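Local coordinates for protein glycosyltransferase (Streptomyces halstedii, PDB 3WAD) that belongs to the GT-B glycosyltransferases, enzymes built from two Rossmann-like domains, and is related to the erythromycin biosynthesis protein CIII family, at residues B[32-37]-B[51-56]; B[77-82]-B[93-98]; B[118-123]-B[141-146]; B[245-250]-B[308-313]; B[354-359]-B[389-394]. All coordinates share one frame; numbering follows the deposited sequence.

Contact 1 of 5, residues B[32-37]-B[51-56]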
# COMPACT_ATOMS: atom_id res chain seq x y z
N HIS B 32 -5.05 2.99 -10.85
CA HIS B 32 -3.86 2.84 -11.65
C HIS B 32 -2.88 4.00 -11.37
O HIS B 32 -3.29 5.20 -11.42
CB HIS B 32 -4.20 2.80 -13.16
CG HIS B 32 -4.86 1.52 -13.61
ND1 HIS B 32 -5.39 1.37 -14.87
CD2 HIS B 32 -5.05 0.34 -12.99
CE1 HIS B 32 -5.86 0.15 -15.01
NE2 HIS B 32 -5.70 -0.49 -13.87
N ILE B 33 -1.60 3.68 -11.17
CA ILE B 33 -0.57 4.75 -11.06
C ILE B 33 0.23 4.78 -12.35
O ILE B 33 1.01 3.82 -12.65
CB ILE B 33 0.44 4.58 -9.81
CG1 ILE B 33 -0.31 4.14 -8.53
CG2 ILE B 33 1.39 5.85 -9.64
CD1 ILE B 33 -1.36 5.21 -7.99
N ALA B 34 0.07 5.85 -13.11
CA ALA B 34 0.75 5.91 -14.38
C ALA B 34 1.94 6.80 -14.17
O ALA B 34 1.78 7.90 -13.64
CB ALA B 34 -0.21 6.51 -15.49
N SER B 35 3.11 6.36 -14.65
CA SER B 35 4.33 7.13 -14.53
C SER B 35 5.29 6.59 -15.57
O SER B 35 5.00 5.52 -16.21
CB SER B 35 4.86 7.02 -13.07
OG SER B 35 5.92 7.91 -12.76
N HIS B 36 6.38 7.30 -15.82
CA HIS B 36 7.46 6.77 -16.68
C HIS B 36 7.98 5.42 -16.20
O HIS B 36 7.86 5.07 -15.03
CB HIS B 36 8.64 7.75 -16.84
CG HIS B 36 8.22 9.18 -17.11
ND1 HIS B 36 7.78 10.02 -16.11
CD2 HIS B 36 8.24 9.92 -18.25
CE1 HIS B 36 7.53 11.22 -16.62
NE2 HIS B 36 7.82 11.19 -17.91
N PRO B 37 8.54 4.63 -17.13
CA PRO B 37 8.98 3.25 -16.81
C PRO B 37 9.96 3.19 -15.65
O PRO B 37 9.87 2.26 -14.81
CB PRO B 37 9.63 2.77 -18.12
CG PRO B 37 8.96 3.58 -19.21
CD PRO B 37 8.55 4.90 -18.58
N VAL B 51 1.21 1.63 -14.26
CA VAL B 51 0.90 1.65 -15.66
C VAL B 51 1.97 2.51 -16.34
O VAL B 51 1.91 3.72 -16.27
CB VAL B 51 -0.56 2.23 -15.87
CG1 VAL B 51 -0.99 2.24 -17.34
CG2 VAL B 51 -1.54 1.46 -15.02
N PRO B 52 2.99 1.88 -16.93
CA PRO B 52 4.12 2.64 -17.50
C PRO B 52 3.67 3.44 -18.72
O PRO B 52 2.92 2.91 -19.57
CB PRO B 52 5.12 1.56 -17.94
CG PRO B 52 4.65 0.25 -17.25
CD PRO B 52 3.19 0.41 -16.92
N VAL B 53 4.13 4.69 -18.82
CA VAL B 53 3.75 5.59 -19.94
C VAL B 53 4.97 6.37 -20.38
O VAL B 53 5.77 6.81 -19.57
CB VAL B 53 2.55 6.52 -19.50
CG1 VAL B 53 1.27 5.79 -19.50
CG2 VAL B 53 2.72 7.19 -18.09
N GLY B 54 5.15 6.56 -21.68
CA GLY B 54 6.32 7.29 -22.17
C GLY B 54 7.63 6.54 -21.97
O GLY B 54 7.61 5.34 -21.70
N ASN B 55 8.75 7.25 -22.10
CA ASN B 55 10.11 6.66 -22.04
C ASN B 55 10.68 7.04 -20.71
O ASN B 55 10.11 7.96 -20.09
CB ASN B 55 11.02 7.18 -23.15
CG ASN B 55 10.43 6.91 -24.59
OD1 ASN B 55 10.25 7.84 -25.39
ND2 ASN B 55 10.16 5.66 -24.89
N ASP B 56 11.72 6.33 -20.25
CA ASP B 56 12.36 6.66 -18.97
C ASP B 56 12.58 8.18 -18.94
O ASP B 56 13.05 8.77 -19.93
CB ASP B 56 13.75 5.99 -18.82
CG ASP B 56 13.68 4.45 -18.48
OD1 ASP B 56 12.58 3.82 -18.36
OD2 ASP B 56 14.76 3.85 -18.33
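Three backbone hydrogen bonds zip the segments together in parallel register, A34 bridging to V51 and S35 to P52. The shortest runs from V51 N to I33 O, 2.7 Å and fairly straight at 164°, with the donor above the carbonyl plane. V51 O receives S35 N in a weak, bent bond of 3.3 Å and also takes the CA-H of A34. Past the proline, which has no N-H to give, V53 N reaches S35 O at 2.9 Å, and P52 CA adds a C-H...O contact to the same oxygen. V53 O is buried with no hydrogen-bond donor; H36 CA offers it a C-H...O contact at 3.3 Å, and P37 CD also lies close. Strands 30-35 and 49-52 with helix 40-44 between them form a beta-alpha-beta unit at one end of the parallel Rossmann-like sheet of the N-terminal domain, 49-52 being the outermost strand within the chain. On the sheet face of A34 and V51, A34 CB lies 4.0 Å from V53 CG2, beneath helix 109-122. V51 CG2, anti to its own carbonyl carbon, meets H32 CB at 3.5 Å and slants across the root of the imidazole. That ring is tied elsewhere, ND1 bonding to H118, and it stacks on W122. S35 OG, on the other face, is hydrogen-bonded to V7 O and to N39 ND2. At the loop end the H36 ring turns its CD2 edge to N55 O, 3.3 Å away and near the ring plane, while P37 CB sits 3.1 Å from D56 OD1.

Contact 2 of 5, residues B[77-82]-B[93-98]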
# COMPACT_ATOMS: atom_id res chain seq x y z
N LEU B 77 14.76 33.06 -12.75
CA LEU B 77 13.31 32.89 -12.78
C LEU B 77 12.87 31.78 -11.86
O LEU B 77 12.88 30.61 -12.25
CB LEU B 77 12.79 32.65 -14.22
CG LEU B 77 13.12 33.69 -15.30
CD1 LEU B 77 12.64 33.22 -16.66
CD2 LEU B 77 12.59 35.05 -14.96
N THR B 78 12.46 32.12 -10.65
CA THR B 78 11.97 31.09 -9.73
C THR B 78 10.51 31.23 -9.32
O THR B 78 9.89 32.31 -9.37
CB THR B 78 12.78 31.03 -8.44
OG1 THR B 78 12.61 32.25 -7.74
CG2 THR B 78 14.25 30.91 -8.77
N LEU B 79 10.01 30.10 -8.82
CA LEU B 79 8.65 29.94 -8.51
C LEU B 79 8.45 30.23 -7.03
O LEU B 79 7.32 30.43 -6.57
CB LEU B 79 8.27 28.52 -8.90
CG LEU B 79 6.88 28.15 -9.39
CD1 LEU B 79 6.12 29.28 -10.12
CD2 LEU B 79 6.96 26.86 -10.21
N ASN B 80 9.51 30.26 -6.24
CA ASN B 80 9.30 30.63 -4.89
C ASN B 80 9.39 32.16 -4.60
O ASN B 80 9.47 32.56 -3.45
CB ASN B 80 10.24 29.87 -3.98
CG ASN B 80 11.69 30.26 -4.22
OD1 ASN B 80 12.00 31.17 -4.99
ND2 ASN B 80 12.58 29.57 -3.55
N GLU B 81 9.40 33.00 -5.63
CA GLU B 81 9.61 34.43 -5.42
C GLU B 81 8.34 35.01 -4.73
O GLU B 81 7.22 34.89 -5.29
CB GLU B 81 9.81 35.11 -6.79
CG GLU B 81 9.96 36.64 -6.73
CD GLU B 81 11.11 37.01 -5.80
OE1 GLU B 81 12.25 36.73 -6.15
OE2 GLU B 81 10.89 37.54 -4.71
N THR B 82 8.49 35.68 -3.59
CA THR B 82 7.30 36.31 -2.98
C THR B 82 7.45 37.85 -2.74
O THR B 82 6.50 38.48 -2.26
CB THR B 82 6.87 35.67 -1.68
OG1 THR B 82 7.89 35.88 -0.71
CG2 THR B 82 6.62 34.15 -1.82
N HIS B 93 5.01 36.00 -16.42
CA HIS B 93 5.06 35.60 -17.80
C HIS B 93 6.30 34.77 -18.15
O HIS B 93 6.20 33.68 -18.78
CB HIS B 93 5.01 36.85 -18.69
CG HIS B 93 5.18 36.54 -20.13
ND1 HIS B 93 6.40 36.25 -20.68
CD2 HIS B 93 4.27 36.45 -21.14
CE1 HIS B 93 6.25 36.00 -21.97
NE2 HIS B 93 4.97 36.12 -22.28
N ASP B 94 7.46 35.28 -17.77
CA ASP B 94 8.69 34.57 -18.11
C ASP B 94 8.89 33.33 -17.25
O ASP B 94 9.45 32.38 -17.74
CB ASP B 94 9.94 35.45 -18.07
CG ASP B 94 9.86 36.66 -19.04
OD1 ASP B 94 9.07 36.65 -20.03
OD2 ASP B 94 10.65 37.62 -18.79
N VAL B 95 8.45 33.35 -16.00
CA VAL B 95 8.47 32.14 -15.21
C VAL B 95 7.63 31.06 -15.99
O VAL B 95 8.08 29.94 -16.18
CB VAL B 95 7.97 32.35 -13.76
CG1 VAL B 95 7.82 31.07 -13.12
CG2 VAL B 95 9.04 33.15 -12.91
N PHE B 96 6.44 31.47 -16.45
CA PHE B 96 5.55 30.56 -17.15
C PHE B 96 6.13 30.03 -18.45
O PHE B 96 6.00 28.82 -18.74
CB PHE B 96 4.16 31.16 -17.38
CG PHE B 96 3.35 31.26 -16.14
CD1 PHE B 96 3.64 30.48 -15.06
CD2 PHE B 96 2.26 32.14 -16.08
CE1 PHE B 96 2.89 30.56 -13.91
CE2 PHE B 96 1.48 32.19 -14.92
CZ PHE B 96 1.81 31.45 -13.84
N ALA B 97 6.76 30.90 -19.21
CA ALA B 97 7.46 30.48 -20.43
C ALA B 97 8.54 29.45 -20.14
O ALA B 97 8.62 28.45 -20.85
CB ALA B 97 7.99 31.66 -21.21
N GLN B 98 9.33 29.66 -19.09
CA GLN B 98 10.41 28.73 -18.78
C GLN B 98 9.93 27.40 -18.19
O GLN B 98 10.37 26.36 -18.64
CB GLN B 98 11.40 29.35 -17.79
CG GLN B 98 12.56 28.41 -17.37
CD GLN B 98 13.37 29.05 -16.22
OE1 GLN B 98 14.34 29.75 -16.48
NE2 GLN B 98 12.93 28.87 -14.98
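Loop 77-82 packs on helix 89-106 in the N-terminal Rossmann-like domain of this GT-B fold, and L77 carries most of the join. Its CB points at the helix and lies 4.0 Å from V95 CG2, with the amide end of Q98 alongside. CG, anti to the carbonyl carbon (chi1 -56°), carries the branch over the helix surface. There CD1 reaches 3.5 Å from D94 O, a carbonyl already used by Q98 N one turn on, and also rests on D94 CB. CD2 touches that same CB more loosely, so the leucine fork crosses the base of the D94 side chain obliquely. The carboxylate itself is occupied elsewhere: OD1 accepts H93 ND1, nearly in the imidazole plane, and Q90 NE2. The two methyls of V95 meet different parts of the loop. CG2 lies against L77 CB and T78 O, whereas CG1 meets L79 CD1 at 3.9 Å, the tip of a leucine whose other contacts include W157 and M160 of helix 156-168. T78 O also takes a hydrogen bond from Y91 OH, a second tie between loop and helix. Q98 stretches out from the next turn, its CG anti to the backbone N (chi1 179°), and its amide flanks L77. Q98 NE2 donates to L77 O at 3.2 Å, in the carbonyl plane on a lone pair, though bent to 139° at the hydrogen.

Contact 3 of 5, residues B[118-123]-B[141-146]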
# COMPACT_ATOMS: atom_id res chain seq x y z
N HIS B 118 -4.36 5.35 -22.76
CA HIS B 118 -4.87 4.62 -21.58
C HIS B 118 -6.17 5.17 -21.02
O HIS B 118 -7.07 4.41 -20.53
CB HIS B 118 -3.82 4.59 -20.43
CG HIS B 118 -4.22 3.71 -19.28
ND1 HIS B 118 -4.32 2.35 -19.40
CD2 HIS B 118 -4.53 3.99 -17.99
CE1 HIS B 118 -4.70 1.83 -18.25
NE2 HIS B 118 -4.84 2.80 -17.37
N ALA B 119 -6.26 6.50 -20.98
CA ALA B 119 -7.53 7.10 -20.48
C ALA B 119 -8.66 6.68 -21.45
O ALA B 119 -9.71 6.29 -20.99
CB ALA B 119 -7.45 8.68 -20.24
N ARG B 120 -8.38 6.66 -22.76
CA ARG B 120 -9.43 6.35 -23.78
C ARG B 120 -9.85 4.88 -23.60
O ARG B 120 -11.05 4.59 -23.39
CB ARG B 120 -9.00 6.66 -25.20
CG ARG B 120 -8.75 8.13 -25.50
CD ARG B 120 -8.98 8.51 -26.99
NE ARG B 120 -7.83 9.14 -27.64
CZ ARG B 120 -7.65 10.45 -27.94
NH1 ARG B 120 -8.54 11.39 -27.59
NH2 ARG B 120 -6.53 10.83 -28.54
N GLN B 121 -8.86 3.99 -23.50
CA GLN B 121 -9.13 2.57 -23.23
C GLN B 121 -9.81 2.33 -21.93
O GLN B 121 -10.91 1.78 -21.90
CB GLN B 121 -7.85 1.74 -23.29
CG GLN B 121 -7.44 1.45 -24.68
CD GLN B 121 -8.67 1.14 -25.62
OE1 GLN B 121 -9.48 0.21 -25.37
NE2 GLN B 121 -8.78 1.94 -26.73
N TRP B 122 -9.17 2.71 -20.84
CA TRP B 122 -9.66 2.40 -19.48
C TRP B 122 -10.85 3.21 -19.07
O TRP B 122 -11.55 2.89 -18.05
CB TRP B 122 -8.55 2.71 -18.41
CG TRP B 122 -8.76 1.99 -17.07
CD1 TRP B 122 -9.14 0.67 -16.92
CD2 TRP B 122 -8.51 2.47 -15.73
NE1 TRP B 122 -9.17 0.32 -15.64
CE2 TRP B 122 -8.80 1.39 -14.85
CE3 TRP B 122 -8.06 3.68 -15.18
CZ2 TRP B 122 -8.66 1.48 -13.44
CZ3 TRP B 122 -7.94 3.79 -13.79
CH2 TRP B 122 -8.26 2.69 -12.92
N GLN B 123 -10.95 4.37 -19.71
CA GLN B 123 -11.95 5.40 -19.40
C GLN B 123 -12.18 5.65 -17.90
O GLN B 123 -13.22 5.38 -17.40
CB GLN B 123 -13.29 5.08 -20.14
CG GLN B 123 -13.13 5.14 -21.70
CD GLN B 123 -13.19 6.55 -22.23
OE1 GLN B 123 -13.71 7.42 -21.55
NE2 GLN B 123 -12.67 6.80 -23.46
N GLU B 141 -9.33 15.26 -19.97
CA GLU B 141 -10.22 16.06 -20.76
C GLU B 141 -10.50 15.42 -22.12
O GLU B 141 -11.38 15.84 -22.85
CB GLU B 141 -9.58 17.43 -20.99
CG GLU B 141 -9.48 18.19 -19.67
CD GLU B 141 -10.65 19.10 -19.41
OE1 GLU B 141 -10.61 19.83 -18.37
OE2 GLU B 141 -11.59 19.09 -20.26
N ALA B 142 -9.71 14.42 -22.49
CA ALA B 142 -10.00 13.67 -23.68
C ALA B 142 -11.23 12.81 -23.40
O ALA B 142 -11.83 12.30 -24.31
CB ALA B 142 -8.78 12.89 -24.08
N VAL B 143 -11.69 12.73 -22.17
CA VAL B 143 -12.73 11.78 -21.81
C VAL B 143 -13.75 12.38 -20.78
O VAL B 143 -14.46 11.61 -20.02
CB VAL B 143 -12.12 10.35 -21.35
CG1 VAL B 143 -11.10 9.77 -22.40
CG2 VAL B 143 -11.50 10.36 -19.96
N GLY B 144 -13.75 13.73 -20.68
CA GLY B 144 -14.61 14.44 -19.72
C GLY B 144 -14.57 13.80 -18.35
O GLY B 144 -15.61 13.73 -17.59
N ALA B 145 -13.37 13.34 -17.95
CA ALA B 145 -13.34 13.05 -16.52
C ALA B 145 -12.93 14.37 -15.85
O ALA B 145 -12.07 15.09 -16.37
CB ALA B 145 -12.37 11.87 -16.18
N PRO B 146 -13.52 14.64 -14.71
CA PRO B 146 -13.14 15.67 -13.82
C PRO B 146 -11.68 15.24 -13.31
O PRO B 146 -11.35 14.01 -13.23
CB PRO B 146 -14.14 15.49 -12.72
CG PRO B 146 -14.52 13.94 -12.79
CD PRO B 146 -14.53 13.71 -14.15
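V143 points its side chain into the end of helix 109-122, and the amide of Q123 lies obliquely across it. Q123 OE1 comes to 3.3 Å from V143 CB, and Q123 NE2 is 3.5 Å from V143 CG1, so both ends of the carboxamide touch the valine. The glutamine chain bends at chi2 (-81°), which folds its amide back over the helix terminus toward R120 O, to which NE2 donates, although the place of that oxygen is not well determined. V143 CG1, anti to its own carbonyl carbon, also meets the helix itself: it lies 4.0 Å from R120 CA and 4.4 Å from A119 CB, which faces it. R120 extends past V143, its chain bent at chi3, and sets NH1 3.8 Å from A142 CB; the methyl meets the guanidinium obliquely. No hydrogen bond crosses between the segments, and the contact lies at the surface. Q123, with positive phi, is the first residue to leave the helix. From there the chain passes into strand 126-130, helix 135-141 and then strand 147-150, so the turn ahead of one strand packs on the helix end ahead of its neighbour, within the beta-alpha-beta layering of a Rossmann-like domain.

Contact 4 of 5, residues B[245-250]-B[308-313]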
# COMPACT_ATOMS: atom_id res chain seq x y z
N ARG B 245 17.19 8.19 26.92
CA ARG B 245 16.93 9.61 27.32
C ARG B 245 16.63 10.43 26.04
O ARG B 245 16.69 9.88 24.96
CB ARG B 245 18.15 10.18 28.03
CG ARG B 245 19.40 9.99 27.22
CD ARG B 245 20.16 11.27 27.11
NE ARG B 245 21.39 10.97 26.42
CZ ARG B 245 22.48 11.72 26.42
NH1 ARG B 245 22.53 12.88 27.05
NH2 ARG B 245 23.54 11.30 25.76
N PRO B 246 16.35 11.74 26.14
CA PRO B 246 15.87 12.49 24.94
C PRO B 246 16.63 12.18 23.64
O PRO B 246 17.82 11.90 23.67
CB PRO B 246 16.05 13.95 25.35
CG PRO B 246 15.87 13.91 26.85
CD PRO B 246 16.55 12.64 27.29
N ARG B 247 15.92 12.19 22.51
CA ARG B 247 16.53 11.85 21.22
C ARG B 247 16.35 13.05 20.34
O ARG B 247 15.37 13.78 20.50
CB ARG B 247 15.78 10.72 20.58
CG ARG B 247 16.59 9.62 20.11
CD ARG B 247 15.71 8.37 20.08
NE ARG B 247 16.37 7.25 20.74
CZ ARG B 247 15.91 6.00 20.83
NH1 ARG B 247 14.77 5.64 20.27
NH2 ARG B 247 16.64 5.11 21.47
N VAL B 248 17.27 13.25 19.40
CA VAL B 248 17.12 14.28 18.39
C VAL B 248 17.47 13.63 17.07
O VAL B 248 18.35 12.79 17.01
CB VAL B 248 18.05 15.50 18.65
CG1 VAL B 248 18.14 16.41 17.43
CG2 VAL B 248 17.53 16.29 19.88
N CYS B 249 16.75 14.04 16.02
CA CYS B 249 16.87 13.45 14.76
C CYS B 249 17.50 14.52 13.91
O CYS B 249 17.00 15.62 13.81
CB CYS B 249 15.48 13.02 14.27
SG CYS B 249 15.60 12.57 12.54
N LEU B 250 18.62 14.18 13.31
CA LEU B 250 19.38 15.05 12.42
C LEU B 250 19.44 14.50 11.00
O LEU B 250 20.07 13.48 10.75
CB LEU B 250 20.81 15.20 12.97
CG LEU B 250 21.79 16.00 12.15
CD1 LEU B 250 21.35 17.51 12.09
CD2 LEU B 250 23.27 15.77 12.64
N HIS B 308 8.58 7.75 11.12
CA HIS B 308 7.41 7.45 11.91
C HIS B 308 7.81 6.48 12.98
O HIS B 308 7.14 6.47 13.97
CB HIS B 308 6.30 6.85 11.06
CG HIS B 308 6.76 5.69 10.24
ND1 HIS B 308 6.47 4.38 10.56
CD2 HIS B 308 7.50 5.64 9.10
CE1 HIS B 308 7.02 3.57 9.66
NE2 HIS B 308 7.65 4.32 8.76
N ALA B 309 8.89 5.69 12.85
CA ALA B 309 9.28 4.84 14.06
C ALA B 309 10.13 5.61 15.05
O ALA B 309 10.01 5.41 16.28
CB ALA B 309 10.00 3.55 13.69
N LEU B 310 10.94 6.51 14.49
CA LEU B 310 11.87 7.35 15.27
C LEU B 310 11.17 8.54 15.97
O LEU B 310 11.33 8.73 17.18
CB LEU B 310 13.04 7.87 14.36
CG LEU B 310 14.12 8.73 15.05
CD1 LEU B 310 14.85 8.02 16.20
CD2 LEU B 310 15.14 9.17 13.98
N LEU B 311 10.43 9.36 15.23
CA LEU B 311 9.98 10.63 15.80
C LEU B 311 9.15 10.57 17.09
O LEU B 311 9.20 11.50 17.85
CB LEU B 311 9.29 11.52 14.75
CG LEU B 311 10.20 12.11 13.68
CD1 LEU B 311 9.32 12.89 12.81
CD2 LEU B 311 11.31 13.02 14.32
N PRO B 312 8.33 9.51 17.33
CA PRO B 312 7.58 9.45 18.64
C PRO B 312 8.47 9.56 19.90
O PRO B 312 7.99 9.94 20.98
CB PRO B 312 6.93 8.08 18.58
CG PRO B 312 6.70 7.88 17.08
CD PRO B 312 7.97 8.36 16.47
N SER B 313 9.74 9.22 19.77
CA SER B 313 10.65 9.36 20.88
C SER B 313 11.60 10.58 20.78
O SER B 313 12.54 10.65 21.54
CB SER B 313 11.46 8.06 21.00
OG SER B 313 12.36 7.90 19.92
O HOH W 1 13.34 12.92 23.28
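In the C-terminal Rossmann-like domain of the GT-B fold, the turn leaving helix 307-310 packs on strand 247-251 just before the chain enters the adjacent parallel strand 314-319. The apolar part is shared by two leucines. L310, its CG anti to the backbone N (chi1 -178°), straddles the strand's side chains: CD2 lies 3.7 Å from C249 SG and CD1 4.0 Å from R247 CD, L310 and R247 crossing obliquely. L311 starts away from the strand, yet its CD2 returns to C249 CB at 4.2 Å. C249 SG, also anti to its backbone N, is thereby turned to the leucine methyl. L239 of helix 237-240 packs on both R247 and L310. The polar part centres on S313. Its OG takes the crowded position between backbone N and carbonyl carbon (chi1 69°) and donates to L310 O at 3.0 Å, in the carbonyl plane; S313 N uses the same oxygen, so two donors close the turn. On its other side OG accepts a weak bond from R247 NH1 and so lies at the edge of the guanidinium, near its plane. A water ties the backbones together, accepting from R247 N at 2.8 Å and donating to S313 O at 3.0 Å.

Contact 5 of 5, residues B[354-359]-B[389-394]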
# COMPACT_ATOMS: atom_id res chain seq x y z
N ALA B 354 7.97 29.03 12.62
CA ALA B 354 8.72 29.86 13.58
C ALA B 354 7.74 30.82 14.29
O ALA B 354 7.78 30.92 15.52
CB ALA B 354 9.88 30.61 12.91
N GLU B 355 6.78 31.38 13.53
CA GLU B 355 5.80 32.32 14.08
C GLU B 355 4.85 31.70 15.09
O GLU B 355 4.28 32.40 15.87
CB GLU B 355 4.96 32.98 13.00
CG GLU B 355 5.71 33.87 12.10
CD GLU B 355 4.86 34.25 10.92
OE1 GLU B 355 3.78 33.63 10.74
OE2 GLU B 355 5.25 35.17 10.20
N ARG B 356 4.66 30.39 15.03
CA ARG B 356 3.77 29.70 15.93
C ARG B 356 4.56 29.18 17.16
O ARG B 356 4.02 28.61 18.11
CB ARG B 356 3.04 28.61 15.14
CG ARG B 356 2.10 29.21 14.06
CD ARG B 356 0.87 28.35 13.77
NE ARG B 356 0.20 27.85 14.98
CZ ARG B 356 -0.85 27.02 14.98
NH1 ARG B 356 -1.36 26.63 13.85
NH2 ARG B 356 -1.41 26.59 16.13
N GLY B 357 5.86 29.42 17.14
CA GLY B 357 6.68 29.04 18.26
C GLY B 357 7.10 27.61 18.22
O GLY B 357 7.61 27.12 19.22
N ALA B 358 6.89 26.94 17.07
CA ALA B 358 7.09 25.47 16.91
C ALA B 358 8.46 25.12 16.35
O ALA B 358 8.86 23.96 16.38
CB ALA B 358 5.99 24.84 16.00
N ALA B 359 9.20 26.12 15.91
CA ALA B 359 10.44 25.89 15.24
C ALA B 359 11.43 27.06 15.44
O ALA B 359 11.01 28.18 15.71
CB ALA B 359 10.15 25.72 13.77
N ALA B 389 4.33 22.81 19.02
CA ALA B 389 4.38 21.66 18.09
C ALA B 389 3.16 20.77 18.32
O ALA B 389 2.54 20.22 17.37
CB ALA B 389 5.67 20.86 18.30
N GLU B 390 2.82 20.59 19.59
CA GLU B 390 1.62 19.82 19.94
C GLU B 390 0.32 20.48 19.52
O GLU B 390 -0.61 19.80 19.12
CB GLU B 390 1.64 19.49 21.41
CG GLU B 390 2.83 18.74 21.79
CD GLU B 390 2.44 17.52 22.56
OE1 GLU B 390 2.47 17.55 23.82
OE2 GLU B 390 2.07 16.54 21.87
N GLN B 391 0.27 21.79 19.58
CA GLN B 391 -0.92 22.52 19.18
C GLN B 391 -1.12 22.32 17.67
O GLN B 391 -2.24 22.09 17.17
CB GLN B 391 -0.75 24.05 19.48
CG GLN B 391 -1.96 24.91 19.09
CD GLN B 391 -3.27 24.28 19.60
OE1 GLN B 391 -3.31 23.71 20.71
NE2 GLN B 391 -4.35 24.39 18.82
N ILE B 392 -0.02 22.49 16.94
CA ILE B 392 -0.00 22.18 15.50
C ILE B 392 -0.53 20.75 15.20
O ILE B 392 -1.33 20.57 14.25
CB ILE B 392 1.41 22.49 14.87
CG1 ILE B 392 1.65 24.00 15.09
CG2 ILE B 392 1.44 22.10 13.37
CD1 ILE B 392 2.86 24.61 14.48
N GLN B 393 -0.10 19.79 16.00
CA GLN B 393 -0.46 18.38 15.84
C GLN B 393 -1.95 18.18 16.05
O GLN B 393 -2.60 17.49 15.26
CB GLN B 393 0.36 17.51 16.78
CG GLN B 393 0.05 15.98 16.76
CD GLN B 393 0.69 15.27 17.98
OE1 GLN B 393 0.89 15.86 19.01
NE2 GLN B 393 1.03 14.02 17.84
N LYS B 394 -2.49 18.82 17.10
CA LYS B 394 -3.94 18.82 17.38
C LYS B 394 -4.79 19.33 16.19
O LYS B 394 -5.73 18.64 15.81
CB LYS B 394 -4.20 19.56 18.72
CG LYS B 394 -5.63 19.92 19.00
CD LYS B 394 -5.77 20.80 20.30
CE LYS B 394 -7.26 21.13 20.56
NZ LYS B 394 -7.73 20.80 21.97
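A358 CB presses on I392 CD1 at 3.5 Å, closer than usual for two carbons. The alanine methyl also faces the backbone of helix 384-397, 4.0 Å from A389 N. I392 CG1, anti to the carbonyl carbon (chi1 -60°), directs the ethyl branch out of the helix. R356 and the isoleucine reach toward each other tip to tip, and CG1 sits over the centre of one face of the guanidinium, 3.9 Å from R356 CZ. At the edge of the same group Q391 CG lies 3.4 Å from R356 NH2, close to the guanidinium plane; R356 and Q391 cross at about a right angle. The arginine chain bends at chi2 and chi3 to lay its flat end there. Further out, E395 holds the polar ends, its OE2 taking a salt bridge from R356 NH2 and a hydrogen bond from Q391 NE2. W212 adds a cation-pi contact to R356 and packs on I392 as well, while F353 of helix 346-355 touches the isoleucine. After R356, G357 is the first residue to leave helical backbone angles; its positive phi (83°) and bonds back into the last turn, among them G357 N to A354 O at 2.9 Å, make a Schellman motif. This helix end, leading into edge strand 359-361, packs against helix 384-397 as part of the alpha-beta layering of the C-terminal Rossmann-like domain.

How the contacts relate
Contacts 1, 2 and 3 belong to the N-terminal half of the GT-B fold, and contact 5 to the C-terminal half, together with contact 4, whose centre lies about 17 Å from that of contact 5. Contacts 1 and 3 are the pair that touch: H32 ND1 lies 2.9 Å from H118 NE2 in a probable hydrogen bond, and both contacts also meet the second subunit. Contact 2 stands apart, its centre about 28 Å from that of contact 1, yet its nearest atoms come within about 11 Å of contact 5 in the other half. The widest separation, about 45 Å between centres, is between contacts 3 and 4.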